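PDB 2ODK: hypothetical protein from Nitrosomonas europaea, which probably serves as the antitoxin component of a type II toxin-antitoxin system, as a member of the Phd/YefM family. Local coordinates for residues G44-R47 with R48-A52. Numbering follows the deposited sequence.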
ATOM      1  N   GLY A  44      -2.511  10.584   2.801  1.00  9.10           N
ATOM      2  CA  GLY A  44      -2.427  11.706   3.766  1.00  9.16           C
ATOM      3  C   GLY A  44      -1.890  11.228   5.104  1.00  9.20           C
ATOM      4  O   GLY A  44      -1.108  11.937   5.779  1.00  9.56           O
ATOM      5  N   GLU A  45      -2.302  10.015   5.494  1.00  9.93           N
ATOM      6  CA  GLU A  45      -1.829   9.459   6.754  1.00 11.08           C
ATOM      7  C   GLU A  45      -0.318   9.198   6.681  1.00 10.87           C
ATOM      8  O   GLU A  45       0.419   9.505   7.637  1.00 11.64           O
ATOM      9  CB  GLU A  45      -2.573   8.152   7.045  1.00 11.74           C
ATOM     10  CG  GLU A  45      -2.103   7.452   8.304  1.00 14.41           C
ATOM     11  CD  GLU A  45      -2.986   6.267   8.700  1.00 15.62           C
ATOM     12  OE1 GLU A  45      -4.154   6.216   8.270  1.00 18.87           O
ATOM     13  OE2 GLU A  45      -2.515   5.388   9.473  1.00 21.30           O
ATOM     14  N   TRP A  46       0.149   8.637   5.544  1.00 11.79           N
ATOM     15  CA  TRP A  46       1.567   8.448   5.352  1.00 13.17           C
ATOM     16  C   TRP A  46       2.346   9.772   5.411  1.00 11.61           C
ATOM     17  O   TRP A  46       3.396   9.864   6.092  1.00 13.09           O
ATOM     18  CB  TRP A  46       1.760   7.780   3.979  1.00 16.40           C
ATOM     19  CG  TRP A  46       3.165   7.720   3.458  1.00 18.97           C
ATOM     20  CD1 TRP A  46       3.707   8.414   2.380  1.00 20.29           C
ATOM     21  CD2 TRP A  46       4.168   6.907   3.965  1.00 20.12           C
ATOM     22  NE1 TRP A  46       5.014   8.054   2.218  1.00 26.85           N
ATOM     23  CE2 TRP A  46       5.328   7.114   3.164  1.00 19.12           C
ATOM     24  CE3 TRP A  46       4.209   5.985   4.980  1.00 18.08           C
ATOM     25  CZ2 TRP A  46       6.516   6.461   3.390  1.00 22.79           C
ATOM     26  CZ3 TRP A  46       5.447   5.308   5.209  1.00 22.37           C
ATOM     27  CH2 TRP A  46       6.554   5.553   4.416  1.00 22.08           C
ATOM     28  N   ARG A  47       1.852  10.802   4.714  1.00 11.85           N
ATOM     29  CA  ARG A  47       2.582  12.084   4.705  1.00 10.94           C
ATOM     30  C   ARG A  47       2.713  12.630   6.131  1.00 10.75           C
ATOM     31  O   ARG A  47       3.763  13.134   6.517  1.00 12.02           O
ATOM     32  CB  ARG A  47       1.868  13.136   3.858  1.00 11.92           C
ATOM     33  CG  ARG A  47       1.723  12.788   2.371  1.00 12.65           C
ATOM     34  CD  ARG A  47       3.069  12.580   1.709  1.00 13.41           C
ATOM     35  NE  ARG A  47       2.936  12.370   0.271  1.00 10.06           N
ATOM     36  CZ  ARG A  47       3.971  12.029  -0.499  1.00 12.20           C
ATOM     37  NH1 ARG A  47       5.187  11.939   0.052  1.00 17.00           N
ATOM     38  NH2 ARG A  47       3.819  11.855  -1.800  1.00 12.74           N
ATOM     39  N   ARG A  48       1.630  12.515   6.906  1.00 10.32           N
ATOM     40  CA  ARG A  48       1.700  13.052   8.271  1.00 10.37           C
ATOM     41  C   ARG A  48       2.652  12.256   9.148  1.00 12.72           C
ATOM     42  O   ARG A  48       3.364  12.828   9.974  1.00 14.03           O
ATOM     43  CB  ARG A  48       0.310  13.159   8.891  1.00 11.30           C
ATOM     44  CG  ARG A  48      -0.508  14.264   8.174  1.00 10.63           C
ATOM     45  CD  ARG A  48      -1.839  14.474   8.885  1.00 11.18           C
ATOM     46  NE  ARG A  48      -2.721  13.318   8.841  1.00 10.50           N
ATOM     47  CZ  ARG A  48      -3.581  13.045   7.858  1.00  9.91           C
ATOM     48  NH1 ARG A  48      -3.702  13.860   6.788  1.00 10.22           N
ATOM     49  NH2 ARG A  48      -4.327  11.938   7.905  1.00 11.93           N
ATOM     50  N   LEU A  49       2.689  10.949   8.932  1.00 14.09           N
ATOM     51  CA  LEU A  49       3.634  10.072   9.640  0.50 16.74           C
ATOM     52  C   LEU A  49       5.070  10.484   9.322  1.00 16.93           C
ATOM     53  O   LEU A  49       5.951  10.557  10.208  1.00 20.05           O
ATOM     54  CB  LEU A  49       3.427   8.611   9.174  0.50 16.62           C
ATOM     55  CG  LEU A  49       4.301   7.514   9.796  0.50 18.20           C
ATOM     56  CD1 LEU A  49       4.129   7.575  11.295  0.50 20.09           C
ATOM     57  CD2 LEU A  49       3.862   6.160   9.309  0.50 18.10           C
ATOM     58  N   GLN A  50       5.327  10.713   8.027  1.00 17.62           N
ATOM     59  CA  GLN A  50       6.653  11.165   7.533  0.60 18.03           C
ATOM     60  C   GLN A  50       7.059  12.474   8.215  1.00 19.64           C
ATOM     61  O   GLN A  50       8.216  12.637   8.648  1.00 21.21           O
ATOM     62  CB  GLN A  50       6.656  11.375   5.995  0.60 18.16           C
ATOM     63  CG  GLN A  50       6.647  10.103   5.078  0.60 17.91           C
ATOM     64  CD  GLN A  50       6.699  10.462   3.573  0.60 17.52           C
ATOM     65  OE1 GLN A  50       5.872  11.229   3.065  0.60 19.01           O
ATOM     66  NE2 GLN A  50       7.689   9.931   2.865  0.60 19.96           N
ATOM     67  N   ALA A  51       6.115  13.408   8.289  1.00 18.88           N
ATOM     68  CA  ALA A  51       6.415  14.724   8.860  1.00 20.70           C
ATOM     69  C   ALA A  51       6.713  14.595  10.346  1.00 22.29           C
ATOM     70  O   ALA A  51       7.546  15.371  10.865  1.00 24.80           O
ATOM     71  CB  ALA A  51       5.271  15.702   8.614  1.00 20.88           C
ATOM     72  N   ALA A  52       6.077  13.644  11.027  1.00 23.02           N
ATOM     73  CA  ALA A  52       6.224  13.525  12.499  1.00 26.24           C
ATOM     74  C   ALA A  52       7.483  12.758  12.852  1.00 28.32           C
ATOM     75  O   ALA A  52       8.025  12.932  13.951  1.00 29.69           O
ATOM     76  CB  ALA A  52       5.026  12.844  13.117  1.00 25.85           C
TER
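Trp46 O receives the backbone N of Gln50 at 2.9 Å, the shortest hydrogen bond between 44-47 and 48-52. The same two residues meet through their side chains. In the Gln50 conformer described, one of two, CG makes a CH-pi contact over one face of the indole, 4.0 Å from the centroid of the five-membered ring. The amide crosses over the pyrrole side, its CD 3.2 Å from Trp46 NE1 and its plane turned 30° from the ring. In that conformer Gln50 OE1 also takes Arg47 NH1 at 3.2 Å, on a lone pair in the carbonyl plane, although the N-H...O angle of 145° is bent. The i to i+4 ladder belongs to the last helix modelled, 43-52, which follows the long strand 35-42 in this Phd/YefM-type chain. Within it, Gly44 O accepts Arg48 N at 3.0 Å. The guanidinium of Arg48 folds back over the start of the helix, bent at chi3 (-64°), so that Gly44 O lies against its face, 3.3 Å above the plane and over its centre. The angle is too poor for a hydrogen bond from NH1, but the oxygen's partial negative charge probably favours the contact with the cation. The stronger partner of Arg47 is Glu36 of the second subunit, salt-bridged to NH2. That subunit also packs Val39 on Trp46, and Leu49, likewise in two conformers, meets its own counterpart across the dimer.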